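Local coordinates for protein beta-glucoside kinase (Listeria monocytogenes, PDB 4HTL) that catalyses the ATP-dependent phosphorylation of cellobiose to cellobiose-6'-phosphate and may also regulate transcription of the cellobiose-PTS operon, at residues Tyr222-Cys226 with Glu256-Met261; Ile131-Ile135 with Asn175-Leu181; Asp56-Ile60 with Thr97-Val101. Where two conformers were deposited one is given. Numbering follows the deposited sequence.

Contact 1 (Tyr222-Cys226 with Glu256-Met261); sequences YTGIC and ELKHHM
His260 lays one face of its imidazole over Tyr222: CB of Tyr222 stands 3.8 Å from the ring centroid, 6° off the normal, a CH-pi contact. This is helix-helix packing in the C-terminal half of the ROK kinase's actin-like ATPase fold, between helices 212-236 and 253-261. Their short segments approach to 9.7 Å between axes and cross at -74°, with Tyr222 CA 6.6 Å from Leu257 CA and Cys226 CA 6.2 Å from Met261 CA. Histidine suits its place by offering a flat face and a ring nitrogen: off-well chi1 (-144°) and chi2 of 81° bring His260 NE2 to 2.8 Å from Thr223 OG1, a hydrogen bond. Tyr222 (chi1 m) sets CD1 3.3 Å from Leu257 CD2, and its OH donates a weak 2.9 Å bond to Glu256 OE1, whose stronger partner is Arg250. Leu257 (m, t) also meets Ile225, CD2 to CG2 at 3.8 Å. Small Cys226 (m) puts SG at the imidazole edge, 3.6 Å from His260 CD2 and 3.4 Å from SE of Met261, a selenomethionine.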
ATOM      1  N   TYR A 222      19.303   6.564  -5.625  1.00 16.69           N
ATOM      2  CA  TYR A 222      18.147   6.935  -6.426  1.00 16.32           C
ATOM      3  C   TYR A 222      17.411   5.707  -6.951  1.00 13.34           C
ATOM      4  O   TYR A 222      16.174   5.679  -6.997  1.00 16.33           O
ATOM      5  CB  TYR A 222      18.555   7.861  -7.569  1.00 15.95           C
ATOM      6  CG  TYR A 222      18.846   9.291  -7.131  1.00 17.05           C
ATOM      7  CD1 TYR A 222      18.079   9.916  -6.169  1.00 27.89           C
ATOM      8  CD2 TYR A 222      19.745  10.073  -7.800  1.00 22.76           C
ATOM      9  CE1 TYR A 222      18.301  11.218  -5.778  1.00 36.81           C
ATOM     10  CE2 TYR A 222      19.951  11.413  -7.436  1.00 25.55           C
ATOM     11  CZ  TYR A 222      19.250  11.964  -6.425  1.00 29.70           C
ATOM     12  OH  TYR A 222      19.492  13.281  -6.109  1.00 38.29           O
ATOM     13  N   THR A 223      18.148   4.656  -7.257  1.00 13.93           N
ATOM     14  CA  THR A 223      17.497   3.403  -7.696  1.00 15.18           C
ATOM     15  C   THR A 223      16.623   2.820  -6.572  1.00 13.49           C
ATOM     16  O   THR A 223      15.528   2.397  -6.819  1.00 15.65           O
ATOM     17  CB  THR A 223      18.529   2.359  -8.183  1.00 14.68           C
ATOM     18  OG1 THR A 223      19.164   2.848  -9.384  1.00 19.54           O
ATOM     19  CG2 THR A 223      17.869   0.943  -8.438  1.00 16.78           C
ATOM     20  N   GLY A 224      17.103   2.854  -5.335  1.00 13.76           N
ATOM     21  CA  GLY A 224      16.335   2.400  -4.239  1.00 16.02           C
ATOM     22  C   GLY A 224      15.088   3.232  -4.056  1.00 13.29           C
ATOM     23  O   GLY A 224      14.011   2.703  -3.814  1.00 14.40           O
ATOM     24  N   ILE A 225      15.218   4.560  -4.153  1.00 13.99           N
ATOM     25  CA  ILE A 225      14.033   5.423  -4.041  1.00 13.95           C
ATOM     26  C   ILE A 225      13.001   5.103  -5.163  1.00 13.61           C
ATOM     27  O   ILE A 225      11.793   4.966  -4.894  1.00 15.30           O
ATOM     28  CB  ILE A 225      14.364   6.909  -4.061  1.00 13.73           C
ATOM     29  CG1 ILE A 225      15.224   7.257  -2.840  1.00 15.62           C
ATOM     30  CG2 ILE A 225      13.073   7.762  -4.034  1.00 15.55           C
ATOM     31  CD1 ILE A 225      15.872   8.635  -2.887  1.00 18.76           C
ATOM     32  N   CYS A 226      13.506   4.947  -6.389  1.00 15.17           N
ATOM     33  CA  CYS A 226      12.654   4.595  -7.518  1.00 15.97           C
ATOM     34  C   CYS A 226      11.936   3.238  -7.304  1.00 17.28           C
ATOM     35  O   CYS A 226      10.803   3.093  -7.730  1.00 15.68           O
ATOM     36  CB  CYS A 226      13.446   4.564  -8.813  1.00 17.97           C
ATOM     37  SG  CYS A 226      13.899   6.212  -9.398  1.00 18.62           S
ATOM     38  N   GLU A 256      16.114  15.319 -10.151  1.00 18.82           N
ATOM     39  CA  GLU A 256      17.039  14.153 -10.258  1.00 17.11           C
ATOM     40  C   GLU A 256      16.283  12.809 -10.183  1.00 19.85           C
ATOM     41  O   GLU A 256      16.562  11.896 -10.914  1.00 19.50           O
ATOM     42  CB  GLU A 256      18.118  14.242  -9.217  1.00 18.41           C
ATOM     43  CG  GLU A 256      19.116  15.363  -9.493  1.00 20.30           C
ATOM     44  CD  GLU A 256      20.235  15.352  -8.476  1.00 26.70           C
ATOM     45  OE1 GLU A 256      20.088  15.851  -7.399  1.00 37.91           O
ATOM     46  OE2 GLU A 256      21.282  14.841  -8.759  1.00 39.12           O
ATOM     47  N   LEU A 257      15.284  12.752  -9.310  1.00 17.30           N
ATOM     48  CA  LEU A 257      14.436  11.572  -9.194  0.70 16.99           C
ATOM     49  C   LEU A 257      13.584  11.386 -10.414  1.00 17.89           C
ATOM     50  O   LEU A 257      13.448  10.288 -10.902  1.00 18.83           O
ATOM     51  CB  LEU A 257      13.528  11.637  -7.980  0.70 20.20           C
ATOM     52  CG  LEU A 257      14.139  11.287  -6.649  0.70 18.15           C
ATOM     53  CD1 LEU A 257      13.072  11.448  -5.554  0.70 19.32           C
ATOM     54  CD2 LEU A 257      14.811   9.908  -6.681  0.70 17.54           C
ATOM     55  N   LYS A 258      13.011  12.468 -10.945  1.00 17.87           N
ATOM     56  CA  LYS A 258      12.228  12.350 -12.177  1.00 19.38           C
ATOM     57  C   LYS A 258      13.086  11.792 -13.310  1.00 17.81           C
ATOM     58  O   LYS A 258      12.602  11.029 -14.142  1.00 17.55           O
ATOM     59  CB  LYS A 258      11.635  13.710 -12.585  1.00 19.28           C
ATOM     60  CG  LYS A 258      10.447  14.182 -11.741  1.00 21.59           C
ATOM     61  CD  LYS A 258      10.038  15.554 -12.235  1.00 24.24           C
ATOM     62  CE  LYS A 258       8.876  16.098 -11.476  1.00 23.53           C
ATOM     63  NZ  LYS A 258       8.616  17.487 -11.932  1.00 23.77           N
ATOM     64  N   HIS A 259      14.327  12.265 -13.407  1.00 17.65           N
ATOM     65  CA  HIS A 259      15.261  11.781 -14.433  1.00 17.28           C
ATOM     66  C   HIS A 259      15.453  10.270 -14.288  1.00 15.41           C
ATOM     67  O   HIS A 259      15.243   9.464 -15.216  1.00 16.43           O
ATOM     68  CB  HIS A 259      16.572  12.553 -14.307  1.00 16.32           C
ATOM     69  CG  HIS A 259      17.605  12.193 -15.326  1.00 17.49           C
ATOM     70  ND1 HIS A 259      17.592  12.678 -16.608  1.00 20.12           N
ATOM     71  CD2 HIS A 259      18.751  11.431 -15.205  1.00 20.52           C
ATOM     72  CE1 HIS A 259      18.692  12.228 -17.240  1.00 21.10           C
ATOM     73  NE2 HIS A 259      19.401  11.481 -16.386  1.00 19.41           N
ATOM     74  N   HIS A 260      15.803   9.852 -13.089  1.00 15.99           N
ATOM     75  CA  HIS A 260      16.003   8.427 -12.809  0.70 17.14           C
ATOM     76  C   HIS A 260      14.763   7.593 -13.073  1.00 14.05           C
ATOM     77  O   HIS A 260      14.835   6.445 -13.560  1.00 16.50           O
ATOM     78  CB  HIS A 260      16.466   8.267 -11.365  0.70 17.15           C
ATOM     79  CG  HIS A 260      17.449   7.174 -11.165  0.70 16.34           C
ATOM     80  ND1 HIS A 260      18.787   7.321 -11.439  0.70 19.89           N
ATOM     81  CD2 HIS A 260      17.282   5.892 -10.668  0.70 17.82           C
ATOM     82  CE1 HIS A 260      19.419   6.175 -11.144  0.70 25.38           C
ATOM     83  NE2 HIS A 260      18.503   5.297 -10.668  0.70 20.70           N
HETATM   84  N   MSE A 261      13.598   8.158 -12.736  1.00 14.25           N
HETATM   85  CA  MSE A 261      12.311   7.516 -12.961  1.00 15.68           C
HETATM   86  C   MSE A 261      11.938   7.317 -14.417  1.00 14.48           C
HETATM   87  O   MSE A 261      11.047   6.537 -14.723  1.00 17.61           O
HETATM   88  CB  MSE A 261      11.173   8.279 -12.250  1.00 17.65           C
HETATM   89  CG  MSE A 261      11.061   8.049 -10.776  1.00 18.84           C
HETATM   90 SE   MSE A 261      10.643   6.244 -10.222  0.65 15.93          SE
HETATM   91  CE  MSE A 261       8.798   5.995 -10.819  1.00 24.48           C
TER

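Contact 2 (Ile131-Ile135 with Asn175-Leu181); sequences IGTGI and NETTTML
The segment 131-135 is the turn of a beta hairpin: Ile131 ends strand 126-131 in extended conformation, Ile135 opens strand 135-141, and Gly132 N donates to Gly134 O at 2.9 Å. Gly132 (phi/psi -145/-113) and Gly134 (-130/-167) flank Thr133, which is near-helical at -70/-36. Opposite, residues 175-177 close one short helix, Thr178 (-139/69) is the first to leave helical phi/psi, Thr179 (-146/165) is extended, and a new helix starts at Met180. The CA atoms pair Gly132 with Met180 (5.2 Å), Thr133 with Leu181 (4.9 Å) and Gly134 with Asn175 (5.3 Å). One backbone bond joins the segments, Met180 N to Gly132 O at 2.8 Å.

Thr179 is the N-cap of helix 180-191, its OG1 bonded to Val182 N. The glycine-rich IGTGI turn, at the end of a strand in the central sheet of the C-terminal half, fits the second phosphate-binding loop of the ASKHA fold; Thr133 lies about 7 Å, side chain to side chain, from Gly13 of the probable ATP site. Glycine suits position 132 because residues with a CB avoid its backbone angles.

Asn175 (chi1 m) turns its amide to the hairpin, so OD1 accepts from Ile135 N at 3.2 Å. A water 2.9 Å from Thr133 O and 2.7 Å from Asn175 O donates to both and accepts from Thr179 OG1 at 2.8 Å. Ile135 (m, m) packs on the Thr178-Thr179 backbone and methyl, with CD1 3.4 Å from Thr178 O and CG1 4.0 Å from Thr179 CG2.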
ATOM      1  N   ILE A 131      12.480  10.904   3.728  1.00 15.98           N
ATOM      2  CA  ILE A 131      13.773  10.234   3.577  1.00 16.10           C
ATOM      3  C   ILE A 131      14.862  11.069   4.291  1.00 17.64           C
ATOM      4  O   ILE A 131      15.180  12.175   3.890  1.00 21.28           O
ATOM      5  CB  ILE A 131      14.163  10.085   2.116  1.00 17.05           C
ATOM      6  CG1 ILE A 131      13.083   9.389   1.311  1.00 20.71           C
ATOM      7  CG2 ILE A 131      15.506   9.348   1.953  1.00 19.17           C
ATOM      8  CD1 ILE A 131      13.280   9.474  -0.203  1.00 24.05           C
ATOM      9  N   GLY A 132      15.378  10.542   5.384  1.00 20.77           N
ATOM     10  CA  GLY A 132      16.529  11.178   6.078  1.00 23.47           C
ATOM     11  C   GLY A 132      17.443  10.117   6.676  1.00 24.88           C
ATOM     12  O   GLY A 132      18.089   9.390   5.942  1.00 23.52           O
ATOM     13  N   THR A 133      17.506  10.048   7.999  1.00 28.97           N
ATOM     14  CA  THR A 133      18.205   8.984   8.673  1.00 28.61           C
ATOM     15  C   THR A 133      17.476   7.653   8.518  1.00 28.04           C
ATOM     16  O   THR A 133      18.121   6.594   8.419  1.00 30.22           O
ATOM     17  CB  THR A 133      18.478   9.331  10.153  1.00 30.53           C
ATOM     18  OG1 THR A 133      17.238   9.479  10.849  1.00 49.67           O
ATOM     19  CG2 THR A 133      19.279  10.616  10.237  1.00 35.18           C
ATOM     20  N   GLY A 134      16.145   7.700   8.522  1.00 28.80           N
ATOM     21  CA  GLY A 134      15.315   6.561   8.166  1.00 29.01           C
ATOM     22  C   GLY A 134      14.269   6.995   7.143  1.00 26.99           C
ATOM     23  O   GLY A 134      14.370   8.048   6.520  1.00 25.96           O
ATOM     24  N   ILE A 135      13.283   6.141   6.935  1.00 27.01           N
ATOM     25  CA  ILE A 135      12.208   6.398   6.016  1.00 23.02           C
ATOM     26  C   ILE A 135      10.902   6.426   6.789  1.00 26.82           C
ATOM     27  O   ILE A 135      10.647   5.560   7.635  1.00 29.70           O
ATOM     28  CB  ILE A 135      12.097   5.297   4.982  1.00 25.14           C
ATOM     29  CG1 ILE A 135      13.433   5.111   4.237  1.00 26.59           C
ATOM     30  CG2 ILE A 135      10.943   5.499   4.028  1.00 25.47           C
ATOM     31  CD1 ILE A 135      13.746   6.147   3.245  1.00 28.63           C
ATOM     32  N   ASN A 175      14.826   1.189   4.782  1.00 14.46           N
ATOM     33  CA  ASN A 175      15.368   1.735   6.048  1.00 14.75           C
ATOM     34  C   ASN A 175      16.859   1.525   6.202  1.00 15.30           C
ATOM     35  O   ASN A 175      17.526   2.327   6.880  1.00 19.19           O
ATOM     36  CB  ASN A 175      14.672   1.110   7.247  1.00 17.42           C
ATOM     37  CG  ASN A 175      13.353   1.793   7.596  1.00 14.97           C
ATOM     38  OD1 ASN A 175      13.232   3.001   7.448  1.00 20.66           O
ATOM     39  ND2 ASN A 175      12.388   1.037   8.144  1.00 18.40           N
ATOM     40  N   GLU A 176      17.325   0.374   5.737  1.00 16.45           N
ATOM     41  CA  GLU A 176      18.716   0.004   5.840  1.00 19.00           C
ATOM     42  C   GLU A 176      19.547   0.033   4.575  1.00 18.23           C
ATOM     43  O   GLU A 176      20.758  -0.246   4.635  1.00 21.02           O
ATOM     44  CB  GLU A 176      18.845  -1.351   6.575  1.00 19.98           C
ATOM     45  CG  GLU A 176      18.104  -1.330   7.902  1.00 22.81           C
ATOM     46  CD  GLU A 176      18.345  -2.534   8.809  1.00 21.19           C
ATOM     47  OE1 GLU A 176      19.488  -3.022   8.847  1.00 22.93           O
ATOM     48  OE2 GLU A 176      17.369  -2.949   9.514  1.00 22.55           O
ATOM     49  N   THR A 177      18.942   0.350   3.426  1.00 16.55           N
ATOM     50  CA  THR A 177      19.682   0.431   2.152  1.00 16.64           C
ATOM     51  C   THR A 177      19.653   1.788   1.485  1.00 15.33           C
ATOM     52  O   THR A 177      20.484   2.053   0.619  1.00 17.37           O
ATOM     53  CB  THR A 177      19.072  -0.557   1.105  1.00 18.26           C
ATOM     54  OG1 THR A 177      17.737  -0.181   0.764  1.00 18.29           O
ATOM     55  CG2 THR A 177      19.068  -1.990   1.680  1.00 17.71           C
ATOM     56  N   THR A 178      18.644   2.602   1.810  1.00 16.20           N
ATOM     57  CA  THR A 178      18.305   3.768   1.020  1.00 17.12           C
ATOM     58  C   THR A 178      17.943   4.998   1.876  1.00 17.94           C
ATOM     59  O   THR A 178      16.777   5.406   1.951  1.00 17.89           O
ATOM     60  CB  THR A 178      17.205   3.414   0.014  1.00 15.46           C
ATOM     61  OG1 THR A 178      17.527   2.169  -0.638  1.00 17.34           O
ATOM     62  CG2 THR A 178      16.939   4.506  -0.999  1.00 17.10           C
ATOM     63  N   THR A 179      18.946   5.556   2.561  1.00 18.84           N
ATOM     64  CA  THR A 179      18.747   6.706   3.450  1.00 20.60           C
ATOM     65  C   THR A 179      19.982   7.569   3.388  1.00 18.65           C
ATOM     66  O   THR A 179      21.065   7.123   2.935  1.00 18.52           O
ATOM     67  CB  THR A 179      18.505   6.309   4.938  1.00 19.27           C
ATOM     68  OG1 THR A 179      19.707   5.808   5.517  1.00 20.39           O
ATOM     69  CG2 THR A 179      17.378   5.215   5.070  1.00 20.06           C
HETATM   70  N   MSE A 180      19.845   8.797   3.877  1.00 18.74           N
HETATM   71  CA  MSE A 180      21.001   9.702   3.969  1.00 22.54           C
HETATM   72  C   MSE A 180      22.105   9.134   4.904  1.00 22.42           C
HETATM   73  O   MSE A 180      23.308   9.302   4.639  1.00 23.54           O
HETATM   74  CB  MSE A 180      20.547  11.058   4.440  1.00 28.17           C
HETATM   75  CG  MSE A 180      19.524  11.740   3.460  1.00 26.78           C
HETATM   76 SE   MSE A 180      20.187  12.230   1.683  0.65 28.01          SE
HETATM   77  CE  MSE A 180      21.110  13.823   2.263  1.00 31.96           C
ATOM     78  N   LEU A 181      21.689   8.464   5.983  1.00 21.19           N
ATOM     79  CA  LEU A 181      22.611   7.769   6.878  1.00 21.87           C
ATOM     80  C   LEU A 181      23.372   6.648   6.174  1.00 20.72           C
ATOM     81  O   LEU A 181      24.593   6.547   6.318  1.00 22.01           O
ATOM     82  CB  LEU A 181      21.906   7.225   8.112  1.00 24.28           C
ATOM     83  CG  LEU A 181      22.766   6.439   9.131  1.00 25.93           C
ATOM     84  CD1 LEU A 181      24.014   7.213   9.624  1.00 26.73           C
ATOM     85  CD2 LEU A 181      21.862   5.980  10.291  1.00 27.55           C
TER
HETATM   86  O   HOH W   1      19.436   4.100   7.660  1.00 22.38           O
HETATM   87  O   HOH W   2      11.717   4.595   9.732  1.00 42.47           O

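Contact 3 (Asp56-Ile60 with Thr97-Val101); sequences DVTGI and TGLPV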
ATOM      1  N   ASP A  56      -2.377  29.662  29.698  1.00 45.77           N
ATOM      2  CA  ASP A  56      -3.579  30.040  28.946  1.00 50.29           C
ATOM      3  C   ASP A  56      -3.963  29.017  27.866  1.00 42.83           C
ATOM      4  O   ASP A  56      -4.964  29.198  27.176  1.00 45.28           O
ATOM      5  CB  ASP A  56      -3.456  31.462  28.356  1.00 53.85           C
ATOM      6  CG  ASP A  56      -2.145  31.692  27.619  1.00 53.79           C
ATOM      7  OD1 ASP A  56      -1.282  30.786  27.627  1.00 54.27           O
ATOM      8  OD2 ASP A  56      -1.981  32.786  27.042  1.00 74.39           O
ATOM      9  N   VAL A  57      -3.192  27.945  27.713  1.00 42.11           N
ATOM     10  CA  VAL A  57      -3.585  26.874  26.781  1.00 41.87           C
ATOM     11  C   VAL A  57      -4.858  26.151  27.251  1.00 41.66           C
ATOM     12  O   VAL A  57      -5.096  25.981  28.451  1.00 48.01           O
ATOM     13  CB  VAL A  57      -2.424  25.908  26.404  1.00 43.57           C
ATOM     14  CG1 VAL A  57      -1.216  26.675  25.895  1.00 42.04           C
ATOM     15  CG2 VAL A  57      -2.008  25.014  27.547  1.00 44.55           C
ATOM     16  N   THR A  58      -5.690  25.773  26.274  1.00 39.88           N
ATOM     17  CA  THR A  58      -7.004  25.196  26.518  1.00 44.05           C
ATOM     18  C   THR A  58      -7.093  23.760  25.976  1.00 45.60           C
ATOM     19  O   THR A  58      -8.136  23.104  26.079  1.00 42.64           O
ATOM     20  CB  THR A  58      -8.075  26.063  25.837  1.00 48.58           C
ATOM     21  OG1 THR A  58      -7.785  26.135  24.433  1.00 52.61           O
ATOM     22  CG2 THR A  58      -8.122  27.506  26.443  1.00 59.28           C
ATOM     23  N   GLY A  59      -5.991  23.275  25.399  1.00 38.98           N
ATOM     24  CA  GLY A  59      -5.950  21.963  24.779  1.00 32.89           C
ATOM     25  C   GLY A  59      -4.512  21.562  24.484  1.00 31.23           C
ATOM     26  O   GLY A  59      -3.614  22.413  24.437  1.00 32.43           O
ATOM     27  N   ILE A  60      -4.299  20.260  24.309  1.00 31.91           N
ATOM     28  CA  ILE A  60      -2.965  19.717  24.058  1.00 30.06           C
ATOM     29  C   ILE A  60      -3.031  18.746  22.881  1.00 31.47           C
ATOM     30  O   ILE A  60      -3.916  17.885  22.843  1.00 28.78           O
ATOM     31  CB  ILE A  60      -2.378  18.995  25.296  1.00 32.45           C
ATOM     32  CG1 ILE A  60      -2.315  19.927  26.540  1.00 34.91           C
ATOM     33  CG2 ILE A  60      -0.998  18.420  24.964  1.00 30.30           C
ATOM     34  CD1 ILE A  60      -1.999  19.213  27.845  1.00 36.51           C
ATOM     35  N   THR A  97      -3.163  17.626  33.679  1.00 47.27           N
ATOM     36  CA  THR A  97      -3.598  18.970  33.297  1.00 45.87           C
ATOM     37  C   THR A  97      -5.108  19.278  33.350  1.00 49.26           C
ATOM     38  O   THR A  97      -5.490  20.435  33.463  1.00 54.48           O
ATOM     39  CB  THR A  97      -3.144  19.258  31.845  1.00 43.04           C
ATOM     40  OG1 THR A  97      -3.842  18.393  30.927  1.00 46.42           O
ATOM     41  CG2 THR A  97      -1.640  19.040  31.707  1.00 49.67           C
ATOM     42  N   GLY A  98      -5.968  18.278  33.191  1.00 45.40           N
ATOM     43  CA  GLY A  98      -7.414  18.521  33.128  1.00 48.93           C
ATOM     44  C   GLY A  98      -7.897  19.125  31.818  1.00 54.50           C
ATOM     45  O   GLY A  98      -9.086  19.473  31.685  1.00 53.21           O
ATOM     46  N   LEU A  99      -6.975  19.233  30.850  1.00 50.55           N
ATOM     47  CA  LEU A  99      -7.265  19.757  29.519  1.00 43.96           C
ATOM     48  C   LEU A  99      -7.538  18.635  28.559  1.00 44.24           C
ATOM     49  O   LEU A  99      -6.990  17.537  28.729  1.00 43.89           O
ATOM     50  CB  LEU A  99      -6.074  20.548  28.976  1.00 43.54           C
ATOM     51  CG  LEU A  99      -5.761  21.841  29.719  1.00 47.44           C
ATOM     52  CD1 LEU A  99      -4.477  22.437  29.160  1.00 48.49           C
ATOM     53  CD2 LEU A  99      -6.923  22.836  29.625  1.00 48.02           C
ATOM     54  N   PRO A 100      -8.356  18.901  27.516  1.00 40.93           N
ATOM     55  CA  PRO A 100      -8.513  17.897  26.453  1.00 41.29           C
ATOM     56  C   PRO A 100      -7.187  17.664  25.726  1.00 37.40           C
ATOM     57  O   PRO A 100      -6.405  18.612  25.534  1.00 36.51           O
ATOM     58  CB  PRO A 100      -9.546  18.520  25.517  1.00 45.31           C
ATOM     59  CG  PRO A 100      -9.473  19.989  25.781  1.00 47.79           C
ATOM     60  CD  PRO A 100      -9.111  20.135  27.231  1.00 41.74           C
ATOM     61  N   VAL A 101      -6.942  16.404  25.361  1.00 40.44           N
ATOM     62  CA  VAL A 101      -5.687  15.965  24.748  1.00 35.57           C
ATOM     63  C   VAL A 101      -5.988  15.110  23.511  1.00 34.94           C
ATOM     64  O   VAL A 101      -6.962  14.342  23.483  1.00 34.51           O
ATOM     65  CB  VAL A 101      -4.824  15.154  25.755  1.00 36.67           C
ATOM     66  CG1 VAL A 101      -3.508  14.701  25.109  1.00 35.38           C
ATOM     67  CG2 VAL A 101      -4.564  15.988  27.017  1.00 37.07           C
TER
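Between these two segments one conventional hydrogen bond, Ile60 N to Pro100 O at 2.9 Å, is accompanied by two CA-H...O contacts. Gly59 CA lies 3.5 Å from the same Pro100 O, and Val101 CA lies 3.2 Å from Ile60 O. Pro100, at the strand's entry, needs only its carbonyl for this pairing, so the missing N-H costs nothing here. Its ring meets the other segment too, with CD 3.3 Å from Thr58 O.

Ile60 and Val101 form a parallel bridge, CA to CA 4.7 Å, which begins the pairing of strand 59-64 with edge strand 101-105 in the mixed sheet of the N-terminal half, with its actin-like 3-2-1-4-5 strand order; the ladder continues with a backbone bond between Ile60 and Ala102. Helix 89-97 lies on the face that carries the Ile60 and Val101 side chains: Leu93 touches both. The Ile60 side chain also touches Phe9 of neighbouring strand 6-11, a probable ATP-site residue.

The return from that helix is shaped by Gly98, whose positive phi (75°) favours glycine, and by an ST turn in which Leu99 N donates to Thr97 OG1 at 3.2 Å; that hydroxyl is also hydrogen-bonded to Leu93 O in helix 89-97. Leu99 then points at the facing segment, its CD1 3.9 Å from Val57 CG2 and 4.2 Å from Ile60 CG1. Beta-branched Ile60 and Val101 suit extended backbone, and their side chains meet at 4.1 Å between CB of Ile60 and CG2 of Val101.

How the contacts relate
From the N terminus, contact 3 comes first, joining strand 59-64 to the start of strand 101-105 and so closing a loop that includes helix 89-97. Contact 2 follows, bringing the hairpin turn after strand 126-131 against the chain that leads into helix 180-191. Contact 1 closes last, setting helix 253-261 on helix 212-236. The three loops run in series, none nested or crossed. Contact 3 belongs to the N-terminal half, its centre about 45 Å from that of contact 1 and 36 Å from that of contact 2. Contacts 1 and 2 share the C-terminal half and touch: Thr178 CG2 lies 3.6 Å from Ile225 N, and Ile131 CD1 lies 3.8 Å from Ile225 CD1.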